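PDB 3O0H: glutathione reductase, which probably catalyses the NADPH-dependent reduction of glutathione disulfide to glutathione, using a bound FAD and a redox-active disulfide. Local coordinates for residues D28-G33 / S134-V139; R40-A45 / V52-E57. All blocks are in the same frame, centred on the assembly; numbering follows the deposited sequence.

From the N terminus, strand 27-32 runs through the parallel sheet and gives way, at Gly33, to the turn before helix 36-47; the chain then comes back as strand 52-55, beside the first strand. Contact 2 closes this short loop by laying residues 40-45 of the helix on residues 52-57. Contact 1 closes a far longer one, bringing 134-139, at the start of the three-stranded antiparallel sheet, back to 28-33, so contact 2 is nested inside it. The two meet directly: Arg135 NH1 forms a salt bridge with Glu57 OE1, and Ala55 O probably accepts a hydrogen bond from Gly33 N. Both border the adenosine half of FAD.

Contact 1 (D28-G33 / S134-V139); sequences DLFVIG and SRAVFV. With FAD (flavin-adenine dinucleotide), chain H.
The amino group of the FAD adenine, N6A, gives a hydrogen bond of 2.9 Å to Ala136 O, while Ala136 N returns one to the ring nitrogen N1A at 3.1 Å, with an N-H...N angle of 167°. One residue's backbone thus pairs with both the amino group N6A and the neighbouring ring nitrogen N1A. Ile32 meets the base from the other segment: its CG2 lies 3.6 Å from FAD C6A. The rest of Ile32 goes a different way. With CG1 anti to the carbonyl carbon (chi1 -51°) and the chain extended beyond it, CD1 reaches Phe138, 3.5 Å from CE1 of that ring. The methyl of Ala136 packs against Phe30, its CB 3.8 Å from CE1. Arg135 sends its extended chain past the adenine, and N6A sits over one face of the guanidinium, near its rim and 3.4 Å from NH1; a hydrogen bond from NH2 to Gly292 O helps hold the group there. Gly33 CA comes within 3.2 Å of the ribose oxygen O4B. The paired backbone bonds match the amino group and unprotonated N1 of adenine, so this pocket end should select for that base.

Contact 2 (R40-A45 / V52-E57); sequences RAARLA and VAIAEE. With FAD (flavin-adenine dinucleotide), chain H.
Ala42 CB touches two side chains of the strand at once, Ile54 CD1 at 3.9 Å and Val52 CG1 at 4.0 Å. One turn further along the helix, Ala45 CB meets the other branch of Val52, 3.8 Å from CG2. With CG1 anti to the backbone N (chi1 179°) and CG2 anti to the carbonyl carbon, the two methyls of Val52 diverge and serve one alanine each. The small alanines let the helix lie close: the axis of residues 40-45 passes 8.6 Å from that of 52-55, nearly antiparallel, at 161° between their N-to-C directions. Leu29 of the adjoining strand 27-32 also packs on Ala45. Just beyond the strand, Glu56 bends at chi2 (47°) and takes both ribose hydroxyls of FAD: O3B donates to OE1 at 2.7 Å and O2B to OE2 at 2.6 Å. The amides of Ser34 and Tyr58 bond to OE1 and OE2 respectively, helping to fix the carboxylate. Beside it, Glu57 runs its CG and carboxylate along the adenine. A beta-alpha-beta unit with a glycine-rich turn, and an acidic residue after its second strand gripping the ribose, is the hallmark of the dinucleotide-binding Rossmann fold.

Contact 1 (D28-G33 / S134-V139)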
ATOM      1  N   ASP B  28      -3.303  -8.081 -42.709  1.00 17.35           N
ATOM      2  CA  ASP B  28      -4.675  -7.818 -42.240  1.00 17.24           C
ATOM      3  C   ASP B  28      -4.710  -6.526 -41.407  1.00 16.01           C
ATOM      4  O   ASP B  28      -5.688  -5.749 -41.450  1.00 15.15           O
ATOM      5  CB  ASP B  28      -5.218  -8.967 -41.381  1.00 17.04           C
ATOM      6  CG  ASP B  28      -5.336 -10.284 -42.138  1.00 21.65           C
ATOM      7  OD1 ASP B  28      -5.785 -10.270 -43.296  1.00 22.27           O
ATOM      8  OD2 ASP B  28      -4.963 -11.317 -41.539  1.00 21.47           O
ATOM      9  N   LEU B  29      -3.616  -6.305 -40.678  1.00 15.06           N
ATOM     10  CA  LEU B  29      -3.461  -5.178 -39.788  1.00 14.59           C
ATOM     11  C   LEU B  29      -2.011  -4.741 -39.751  1.00 13.72           C
ATOM     12  O   LEU B  29      -1.089  -5.570 -39.536  1.00 14.24           O
ATOM     13  CB  LEU B  29      -3.878  -5.572 -38.373  1.00 14.51           C
ATOM     14  CG  LEU B  29      -3.692  -4.508 -37.292  1.00 15.10           C
ATOM     15  CD1 LEU B  29      -4.626  -3.333 -37.536  1.00 15.22           C
ATOM     16  CD2 LEU B  29      -3.950  -5.151 -35.933  1.00 14.21           C
ATOM     17  N   PHE B  30      -1.821  -3.437 -39.900  1.00 13.26           N
ATOM     18  CA  PHE B  30      -0.518  -2.770 -39.748  1.00 12.62           C
ATOM     19  C   PHE B  30      -0.652  -1.783 -38.612  1.00 12.05           C
ATOM     20  O   PHE B  30      -1.467  -0.837 -38.673  1.00 10.71           O
ATOM     21  CB  PHE B  30      -0.112  -2.027 -41.023  1.00 12.96           C
ATOM     22  CG  PHE B  30       1.321  -1.581 -41.066  1.00 13.45           C
ATOM     23  CD1 PHE B  30       1.753  -0.515 -40.298  1.00 13.58           C
ATOM     24  CD2 PHE B  30       2.239  -2.217 -41.913  1.00 16.12           C
ATOM     25  CE1 PHE B  30       3.089  -0.045 -40.373  1.00 14.91           C
ATOM     26  CE2 PHE B  30       3.534  -1.800 -41.978  1.00 16.86           C
ATOM     27  CZ  PHE B  30       3.981  -0.684 -41.199  1.00 16.45           C
ATOM     28  N   VAL B  31       0.208  -1.955 -37.613  1.00 12.51           N
ATOM     29  CA  VAL B  31       0.195  -1.089 -36.426  1.00 11.73           C
ATOM     30  C   VAL B  31       1.381  -0.135 -36.498  1.00 12.78           C
ATOM     31  O   VAL B  31       2.517  -0.578 -36.671  1.00 12.13           O
ATOM     32  CB  VAL B  31       0.213  -1.899 -35.150  1.00 12.64           C
ATOM     33  CG1 VAL B  31       0.197  -0.973 -33.878  1.00 11.08           C
ATOM     34  CG2 VAL B  31      -0.978  -2.867 -35.135  1.00  8.63           C
ATOM     35  N   ILE B  32       1.105   1.168 -36.335  1.00 11.74           N
ATOM     36  CA  ILE B  32       2.149   2.194 -36.364  1.00 12.48           C
ATOM     37  C   ILE B  32       2.501   2.587 -34.952  1.00 12.13           C
ATOM     38  O   ILE B  32       1.752   3.291 -34.313  1.00 11.89           O
ATOM     39  CB  ILE B  32       1.748   3.465 -37.181  1.00 11.53           C
ATOM     40  CG1 ILE B  32       1.232   3.066 -38.567  1.00 12.18           C
ATOM     41  CG2 ILE B  32       2.970   4.443 -37.321  1.00 10.79           C
ATOM     42  CD1 ILE B  32       0.531   4.253 -39.413  1.00 12.08           C
ATOM     43  N   GLY B  33       3.647   2.083 -34.475  1.00 13.03           N
ATOM     44  CA  GLY B  33       4.171   2.381 -33.136  1.00 11.73           C
ATOM     45  C   GLY B  33       3.975   1.172 -32.210  1.00 12.22           C
ATOM     46  O   GLY B  33       2.910   0.627 -32.131  1.00 11.51           O
ATOM     47  N   SER B 134      11.587   0.595 -38.479  1.00 18.15           N
ATOM     48  CA  SER B 134      11.580   1.808 -39.275  1.00 17.79           C
ATOM     49  C   SER B 134      10.383   2.638 -38.897  1.00 16.57           C
ATOM     50  O   SER B 134       9.374   2.121 -38.427  1.00 15.09           O
ATOM     51  CB  SER B 134      11.480   1.446 -40.755  1.00 19.51           C
ATOM     52  OG  SER B 134      11.506   2.578 -41.603  1.00 19.80           O
ATOM     53  N   ARG B 135      10.507   3.936 -39.083  1.00 16.41           N
ATOM     54  CA  ARG B 135       9.350   4.795 -39.079  1.00 15.73           C
ATOM     55  C   ARG B 135       8.500   4.345 -40.260  1.00 15.14           C
ATOM     56  O   ARG B 135       9.037   3.959 -41.302  1.00 14.86           O
ATOM     57  CB  ARG B 135       9.802   6.250 -39.267  1.00 17.05           C
ATOM     58  CG  ARG B 135       8.667   7.294 -39.419  1.00 16.06           C
ATOM     59  CD  ARG B 135       9.247   8.708 -39.422  1.00 18.26           C
ATOM     60  NE  ARG B 135       8.200   9.728 -39.434  1.00 21.64           N
ATOM     61  CZ  ARG B 135       7.518  10.129 -38.354  1.00 21.34           C
ATOM     62  NH1 ARG B 135       7.742   9.582 -37.153  1.00 19.51           N
ATOM     63  NH2 ARG B 135       6.577  11.050 -38.479  1.00 20.21           N
ATOM     64  N   ALA B 136       7.184   4.386 -40.090  1.00 13.92           N
ATOM     65  CA  ALA B 136       6.224   4.193 -41.183  1.00 14.23           C
ATOM     66  C   ALA B 136       5.376   5.462 -41.275  1.00 13.92           C
ATOM     67  O   ALA B 136       4.955   6.012 -40.260  1.00 11.49           O
ATOM     68  CB  ALA B 136       5.310   3.017 -40.902  1.00 12.82           C
ATOM     69  N   VAL B 137       5.084   5.858 -42.509  1.00 15.25           N
ATOM     70  CA  VAL B 137       4.202   6.967 -42.837  1.00 15.55           C
ATOM     71  C   VAL B 137       3.180   6.509 -43.869  1.00 15.52           C
ATOM     72  O   VAL B 137       3.432   5.585 -44.644  1.00 14.51           O
ATOM     73  CB  VAL B 137       4.981   8.192 -43.359  1.00 17.24           C
ATOM     74  CG1 VAL B 137       6.121   8.546 -42.416  1.00 16.51           C
ATOM     75  CG2 VAL B 137       5.535   7.985 -44.776  1.00 19.35           C
ATOM     76  N   PHE B 138       2.027   7.164 -43.902  1.00 14.15           N
ATOM     77  CA  PHE B 138       1.008   6.842 -44.920  1.00 13.72           C
ATOM     78  C   PHE B 138       1.419   7.372 -46.278  1.00 14.44           C
ATOM     79  O   PHE B 138       1.918   8.496 -46.405  1.00 13.54           O
ATOM     80  CB  PHE B 138      -0.363   7.443 -44.582  1.00 13.60           C
ATOM     81  CG  PHE B 138      -1.049   6.817 -43.384  1.00 14.43           C
ATOM     82  CD1 PHE B 138      -0.805   7.274 -42.110  1.00 16.13           C
ATOM     83  CD2 PHE B 138      -1.985   5.812 -43.555  1.00 13.75           C
ATOM     84  CE1 PHE B 138      -1.458   6.706 -41.012  1.00 15.60           C
ATOM     85  CE2 PHE B 138      -2.650   5.256 -42.490  1.00 13.46           C
ATOM     86  CZ  PHE B 138      -2.395   5.705 -41.219  1.00 13.51           C
ATOM     87  N   VAL B 139       1.174   6.549 -47.297  1.00 14.34           N
ATOM     88  CA  VAL B 139       1.244   6.941 -48.690  1.00 16.29           C
ATOM     89  C   VAL B 139      -0.179   7.233 -49.225  1.00 16.62           C
ATOM     90  O   VAL B 139      -0.380   8.145 -49.997  1.00 18.45           O
ATOM     91  CB  VAL B 139       1.827   5.778 -49.536  1.00 17.04           C
ATOM     92  CG1 VAL B 139       1.643   6.047 -51.032  1.00 18.19           C
ATOM     93  CG2 VAL B 139       3.279   5.580 -49.193  1.00 17.62           C
TER
HETATM   94  PA  FAD H 500       3.992   5.256 -26.778  1.00 12.80           P
HETATM   95  O1A FAD H 500       4.655   6.590 -26.618  1.00 12.38           O
HETATM   96  O2A FAD H 500       4.241   4.301 -25.642  1.00 12.81           O
HETATM   97  O5B FAD H 500       4.390   4.534 -28.147  1.00 11.58           O
HETATM   98  C5B FAD H 500       4.450   5.185 -29.398  1.00 12.86           C
HETATM   99  C4B FAD H 500       5.541   4.474 -30.172  1.00 11.36           C
HETATM  100  O4B FAD H 500       5.474   4.785 -31.555  1.00 13.53           O
HETATM  101  C3B FAD H 500       6.953   4.827 -29.720  1.00 11.40           C
HETATM  102  O3B FAD H 500       7.696   3.636 -29.445  1.00 14.23           O
HETATM  103  C2B FAD H 500       7.553   5.573 -30.897  1.00 13.87           C
HETATM  104  O2B FAD H 500       8.928   5.300 -31.025  1.00 13.57           O
HETATM  105  C1B FAD H 500       6.822   5.018 -32.071  1.00 12.14           C
HETATM  106  N9A FAD H 500       6.510   5.850 -33.245  1.00 11.65           N
HETATM  107  C8A FAD H 500       5.936   7.086 -33.269  1.00  9.30           C
HETATM  108  N7A FAD H 500       5.695   7.415 -34.548  1.00  9.28           N
HETATM  109  C5A FAD H 500       6.116   6.375 -35.327  1.00  9.21           C
HETATM  110  C6A FAD H 500       6.048   6.126 -36.672  1.00 11.56           C
HETATM  111  N6A FAD H 500       5.556   7.012 -37.552  1.00 11.03           N
HETATM  112  N1A FAD H 500       6.538   4.937 -37.157  1.00 11.19           N
HETATM  113  C2A FAD H 500       7.042   4.004 -36.282  1.00 13.23           C
HETATM  114  N3A FAD H 500       7.080   4.231 -34.946  1.00 12.87           N
HETATM  115  C4A FAD H 500       6.575   5.390 -34.500  1.00 11.87           C
HETATM  116  N1  FAD H 500       2.154   6.994 -17.743  1.00 13.72           N
HETATM  117  C2  FAD H 500       1.655   6.312 -16.652  1.00 11.18           C
HETATM  118  O2  FAD H 500       0.563   5.688 -16.686  1.00 12.68           O
HETATM  119  N3  FAD H 500       2.357   6.303 -15.512  1.00 12.28           N
HETATM  120  C4  FAD H 500       3.590   6.921 -15.385  1.00 14.17           C
HETATM  121  O4  FAD H 500       4.172   6.813 -14.299  1.00 13.93           O
HETATM  122  C4X FAD H 500       4.103   7.613 -16.483  1.00 11.92           C
HETATM  123  N5  FAD H 500       5.322   8.232 -16.433  1.00 14.92           N
HETATM  124  C5X FAD H 500       5.797   8.869 -17.579  1.00 11.58           C
HETATM  125  C6  FAD H 500       7.025   9.503 -17.500  1.00 11.57           C
HETATM  126  C7  FAD H 500       7.559  10.144 -18.611  1.00 12.69           C
HETATM  127  C7M FAD H 500       8.916  10.811 -18.477  1.00 14.26           C
HETATM  128  C8  FAD H 500       6.861  10.143 -19.803  1.00 10.10           C
HETATM  129  C8M FAD H 500       7.402  10.869 -21.018  1.00 10.35           C
HETATM  130  C9  FAD H 500       5.615   9.532 -19.882  1.00  9.20           C
HETATM  131  C9A FAD H 500       5.077   8.895 -18.759  1.00  8.53           C
HETATM  132  N10 FAD H 500       3.846   8.262 -18.788  1.00 12.23           N
HETATM  133  C10 FAD H 500       3.377   7.612 -17.674  1.00 12.02           C
HETATM  134  C1' FAD H 500       2.998   8.247 -19.998  1.00 10.35           C
HETATM  135  C2' FAD H 500       3.119   6.987 -20.818  1.00 12.33           C
HETATM  136  O2' FAD H 500       4.459   6.858 -21.253  1.00 12.21           O
HETATM  137  C3' FAD H 500       2.198   7.113 -22.004  1.00 10.98           C
HETATM  138  O3' FAD H 500       0.887   7.519 -21.654  1.00 12.45           O
HETATM  139  C4' FAD H 500       2.210   5.837 -22.816  1.00 13.31           C
HETATM  140  O4' FAD H 500       3.562   5.545 -23.182  1.00 14.55           O
HETATM  141  C5' FAD H 500       1.381   5.992 -24.084  1.00 11.45           C
HETATM  142  O5' FAD H 500       1.345   4.748 -24.819  1.00 11.35           O
HETATM  143  P   FAD H 500       1.164   4.875 -26.409  1.00 10.72           P
HETATM  144  O1P FAD H 500       0.972   3.499 -27.006  1.00 14.03           O
HETATM  145  O2P FAD H 500       0.040   5.841 -26.716  1.00 10.01           O
HETATM  146  O3P FAD H 500       2.442   5.601 -27.004  1.00 10.76           O

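Contact 2 (R40-A45 / V52-E57)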
ATOM      1  N   ARG B  40       0.220  -3.985 -27.422  1.00 15.24           N
ATOM      2  CA  ARG B  40      -0.882  -4.796 -26.917  1.00 15.00           C
ATOM      3  C   ARG B  40      -1.792  -5.210 -28.054  1.00 15.04           C
ATOM      4  O   ARG B  40      -2.115  -6.384 -28.168  1.00 14.76           O
ATOM      5  CB  ARG B  40      -1.723  -4.100 -25.842  1.00 14.46           C
ATOM      6  CG  ARG B  40      -2.911  -4.984 -25.322  1.00 15.05           C
ATOM      7  CD  ARG B  40      -2.457  -6.256 -24.573  1.00 20.56           C
ATOM      8  NE  ARG B  40      -1.643  -5.975 -23.378  1.00 19.42           N
ATOM      9  CZ  ARG B  40      -2.138  -5.868 -22.132  1.00 17.94           C
ATOM     10  NH1 ARG B  40      -3.447  -5.954 -21.870  1.00 20.03           N
ATOM     11  NH2 ARG B  40      -1.328  -5.602 -21.149  1.00 18.16           N
ATOM     12  N   ALA B  41      -2.177  -4.237 -28.895  1.00 13.21           N
ATOM     13  CA  ALA B  41      -3.086  -4.478 -30.004  1.00 13.35           C
ATOM     14  C   ALA B  41      -2.533  -5.489 -30.997  1.00 13.65           C
ATOM     15  O   ALA B  41      -3.239  -6.414 -31.441  1.00 15.29           O
ATOM     16  CB  ALA B  41      -3.399  -3.146 -30.747  1.00 12.23           C
ATOM     17  N   ALA B  42      -1.295  -5.283 -31.392  1.00 12.77           N
ATOM     18  CA  ALA B  42      -0.654  -6.144 -32.373  1.00 14.51           C
ATOM     19  C   ALA B  42      -0.511  -7.588 -31.890  1.00 16.12           C
ATOM     20  O   ALA B  42      -0.795  -8.507 -32.662  1.00 17.74           O
ATOM     21  CB  ALA B  42       0.701  -5.597 -32.768  1.00 14.61           C
ATOM     22  N   ARG B  43      -0.070  -7.782 -30.639  1.00 16.95           N
ATOM     23  CA  ARG B  43       0.132  -9.141 -30.080  1.00 18.39           C
ATOM     24  C   ARG B  43      -1.200  -9.856 -30.028  1.00 19.12           C
ATOM     25  O   ARG B  43      -1.286 -11.036 -30.429  1.00 19.20           O
ATOM     26  CB  ARG B  43       0.798  -9.119 -28.694  1.00 18.62           C
ATOM     27  CG  ARG B  43       0.898 -10.504 -27.991  1.00 23.94           C
ATOM     28  CD  ARG B  43       1.758 -10.430 -26.681  1.00 27.74           C
ATOM     29  NE  ARG B  43       1.176  -9.532 -25.686  1.00 27.77           N
ATOM     30  CZ  ARG B  43       0.148  -9.819 -24.876  1.00 31.13           C
ATOM     31  NH1 ARG B  43      -0.282  -8.901 -24.019  1.00 33.44           N
ATOM     32  NH2 ARG B  43      -0.441 -11.009 -24.881  1.00 31.82           N
ATOM     33  N   LEU B  44      -2.251  -9.145 -29.605  1.00 17.56           N
ATOM     34  CA  LEU B  44      -3.552  -9.768 -29.466  1.00 19.10           C
ATOM     35  C   LEU B  44      -4.134 -10.158 -30.843  1.00 18.54           C
ATOM     36  O   LEU B  44      -4.660 -11.241 -30.983  1.00 19.50           O
ATOM     37  CB  LEU B  44      -4.554  -8.878 -28.751  1.00 18.50           C
ATOM     38  CG  LEU B  44      -4.370  -8.631 -27.259  1.00 22.97           C
ATOM     39  CD1 LEU B  44      -5.426  -7.568 -26.846  1.00 22.84           C
ATOM     40  CD2 LEU B  44      -4.532  -9.926 -26.465  1.00 27.17           C
ATOM     41  N   ALA B  45      -4.047  -9.263 -31.818  1.00 17.12           N
ATOM     42  CA  ALA B  45      -4.529  -9.547 -33.160  1.00 17.05           C
ATOM     43  C   ALA B  45      -3.780 -10.727 -33.773  1.00 17.78           C
ATOM     44  O   ALA B  45      -4.360 -11.545 -34.477  1.00 19.70           O
ATOM     45  CB  ALA B  45      -4.391  -8.311 -34.077  1.00 14.23           C
ATOM     46  N   VAL B  52      -0.241  -9.691 -39.178  1.00 18.43           N
ATOM     47  CA  VAL B  52      -0.094  -8.357 -38.564  1.00 16.76           C
ATOM     48  C   VAL B  52       1.361  -7.923 -38.721  1.00 15.94           C
ATOM     49  O   VAL B  52       2.275  -8.751 -38.657  1.00 17.65           O
ATOM     50  CB  VAL B  52      -0.454  -8.426 -37.052  1.00 16.96           C
ATOM     51  CG1 VAL B  52      -0.289  -7.049 -36.391  1.00 15.05           C
ATOM     52  CG2 VAL B  52      -1.845  -9.024 -36.815  1.00 16.36           C
ATOM     53  N   ALA B  53       1.567  -6.641 -38.934  1.00 14.56           N
ATOM     54  CA  ALA B  53       2.889  -6.019 -38.949  1.00 14.49           C
ATOM     55  C   ALA B  53       2.862  -4.864 -37.984  1.00 13.44           C
ATOM     56  O   ALA B  53       1.803  -4.285 -37.735  1.00 12.82           O
ATOM     57  CB  ALA B  53       3.253  -5.502 -40.369  1.00 13.99           C
ATOM     58  N   ILE B  54       4.017  -4.540 -37.414  1.00 13.56           N
ATOM     59  CA  ILE B  54       4.134  -3.379 -36.538  1.00 13.77           C
ATOM     60  C   ILE B  54       5.425  -2.642 -36.932  1.00 14.70           C
ATOM     61  O   ILE B  54       6.465  -3.282 -37.178  1.00 15.64           O
ATOM     62  CB  ILE B  54       4.115  -3.760 -35.038  1.00 14.27           C
ATOM     63  CG1 ILE B  54       4.005  -2.508 -34.129  1.00 13.31           C
ATOM     64  CG2 ILE B  54       5.349  -4.693 -34.688  1.00 14.63           C
ATOM     65  CD1 ILE B  54       3.501  -2.813 -32.683  1.00 13.25           C
ATOM     66  N   ALA B  55       5.330  -1.314 -36.998  1.00 14.49           N
ATOM     67  CA  ALA B  55       6.486  -0.474 -37.275  1.00 13.78           C
ATOM     68  C   ALA B  55       6.860   0.209 -35.992  1.00 13.17           C
ATOM     69  O   ALA B  55       5.990   0.777 -35.319  1.00 13.11           O
ATOM     70  CB  ALA B  55       6.188   0.564 -38.398  1.00 12.33           C
ATOM     71  N   GLU B  56       8.155   0.174 -35.688  1.00 13.88           N
ATOM     72  CA  GLU B  56       8.748   0.905 -34.552  1.00 13.53           C
ATOM     73  C   GLU B  56      10.021   1.602 -34.978  1.00 14.16           C
ATOM     74  O   GLU B  56      11.007   0.955 -35.390  1.00 14.45           O
ATOM     75  CB  GLU B  56       9.057  -0.052 -33.403  1.00 13.31           C
ATOM     76  CG  GLU B  56       9.674   0.606 -32.175  1.00 14.15           C
ATOM     77  CD  GLU B  56       8.957   1.877 -31.743  1.00 13.30           C
ATOM     78  OE1 GLU B  56       7.753   1.812 -31.386  1.00 15.36           O
ATOM     79  OE2 GLU B  56       9.617   2.917 -31.741  1.00 13.95           O
ATOM     80  N   GLU B  57      10.011   2.926 -34.905  1.00 13.53           N
ATOM     81  CA  GLU B  57      11.141   3.718 -35.378  1.00 14.71           C
ATOM     82  C   GLU B  57      12.282   3.822 -34.368  1.00 15.27           C
ATOM     83  O   GLU B  57      13.395   4.224 -34.743  1.00 15.52           O
ATOM     84  CB  GLU B  57      10.693   5.132 -35.799  1.00 15.05           C
ATOM     85  CG  GLU B  57      10.161   6.013 -34.647  1.00 14.38           C
ATOM     86  CD  GLU B  57       9.609   7.362 -35.079  1.00 16.35           C
ATOM     87  OE1 GLU B  57       9.684   7.745 -36.257  1.00 14.65           O
ATOM     88  OE2 GLU B  57       9.166   8.087 -34.191  1.00 18.15           O
TER
HETATM   89  PA  FAD H 500       3.992   5.256 -26.778  1.00 12.80           P
HETATM   90  O1A FAD H 500       4.655   6.590 -26.618  1.00 12.38           O
HETATM   91  O2A FAD H 500       4.241   4.301 -25.642  1.00 12.81           O
HETATM   92  O5B FAD H 500       4.390   4.534 -28.147  1.00 11.58           O
HETATM   93  C5B FAD H 500       4.450   5.185 -29.398  1.00 12.86           C
HETATM   94  C4B FAD H 500       5.541   4.474 -30.172  1.00 11.36           C
HETATM   95  O4B FAD H 500       5.474   4.785 -31.555  1.00 13.53           O
HETATM   96  C3B FAD H 500       6.953   4.827 -29.720  1.00 11.40           C
HETATM   97  O3B FAD H 500       7.696   3.636 -29.445  1.00 14.23           O
HETATM   98  C2B FAD H 500       7.553   5.573 -30.897  1.00 13.87           C
HETATM   99  O2B FAD H 500       8.928   5.300 -31.025  1.00 13.57           O
HETATM  100  C1B FAD H 500       6.822   5.018 -32.071  1.00 12.14           C
HETATM  101  N9A FAD H 500       6.510   5.850 -33.245  1.00 11.65           N
HETATM  102  C8A FAD H 500       5.936   7.086 -33.269  1.00  9.30           C
HETATM  103  N7A FAD H 500       5.695   7.415 -34.548  1.00  9.28           N
HETATM  104  C5A FAD H 500       6.116   6.375 -35.327  1.00  9.21           C
HETATM  105  C6A FAD H 500       6.048   6.126 -36.672  1.00 11.56           C
HETATM  106  N6A FAD H 500       5.556   7.012 -37.552  1.00 11.03           N
HETATM  107  N1A FAD H 500       6.538   4.937 -37.157  1.00 11.19           N
HETATM  108  C2A FAD H 500       7.042   4.004 -36.282  1.00 13.23           C
HETATM  109  N3A FAD H 500       7.080   4.231 -34.946  1.00 12.87           N
HETATM  110  C4A FAD H 500       6.575   5.390 -34.500  1.00 11.87           C
HETATM  111  N1  FAD H 500       2.154   6.994 -17.743  1.00 13.72           N
HETATM  112  C2  FAD H 500       1.655   6.312 -16.652  1.00 11.18           C
HETATM  113  O2  FAD H 500       0.563   5.688 -16.686  1.00 12.68           O
HETATM  114  N3  FAD H 500       2.357   6.303 -15.512  1.00 12.28           N
HETATM  115  C4  FAD H 500       3.590   6.921 -15.385  1.00 14.17           C
HETATM  116  O4  FAD H 500       4.172   6.813 -14.299  1.00 13.93           O
HETATM  117  C4X FAD H 500       4.103   7.613 -16.483  1.00 11.92           C
HETATM  118  N5  FAD H 500       5.322   8.232 -16.433  1.00 14.92           N
HETATM  119  C5X FAD H 500       5.797   8.869 -17.579  1.00 11.58           C
HETATM  120  C6  FAD H 500       7.025   9.503 -17.500  1.00 11.57           C
HETATM  121  C7  FAD H 500       7.559  10.144 -18.611  1.00 12.69           C
HETATM  122  C7M FAD H 500       8.916  10.811 -18.477  1.00 14.26           C
HETATM  123  C8  FAD H 500       6.861  10.143 -19.803  1.00 10.10           C
HETATM  124  C8M FAD H 500       7.402  10.869 -21.018  1.00 10.35           C
HETATM  125  C9  FAD H 500       5.615   9.532 -19.882  1.00  9.20           C
HETATM  126  C9A FAD H 500       5.077   8.895 -18.759  1.00  8.53           C
HETATM  127  N10 FAD H 500       3.846   8.262 -18.788  1.00 12.23           N
HETATM  128  C10 FAD H 500       3.377   7.612 -17.674  1.00 12.02           C
HETATM  129  C1' FAD H 500       2.998   8.247 -19.998  1.00 10.35           C
HETATM  130  C2' FAD H 500       3.119   6.987 -20.818  1.00 12.33           C
HETATM  131  O2' FAD H 500       4.459   6.858 -21.253  1.00 12.21           O
HETATM  132  C3' FAD H 500       2.198   7.113 -22.004  1.00 10.98           C
HETATM  133  O3' FAD H 500       0.887   7.519 -21.654  1.00 12.45           O
HETATM  134  C4' FAD H 500       2.210   5.837 -22.816  1.00 13.31           C
HETATM  135  O4' FAD H 500       3.562   5.545 -23.182  1.00 14.55           O
HETATM  136  C5' FAD H 500       1.381   5.992 -24.084  1.00 11.45           C
HETATM  137  O5' FAD H 500       1.345   4.748 -24.819  1.00 11.35           O
HETATM  138  P   FAD H 500       1.164   4.875 -26.409  1.00 10.72           P
HETATM  139  O1P FAD H 500       0.972   3.499 -27.006  1.00 14.03           O
HETATM  140  O2P FAD H 500       0.040   5.841 -26.716  1.00 10.01           O
HETATM  141  O3P FAD H 500       2.442   5.601 -27.004  1.00 10.76           O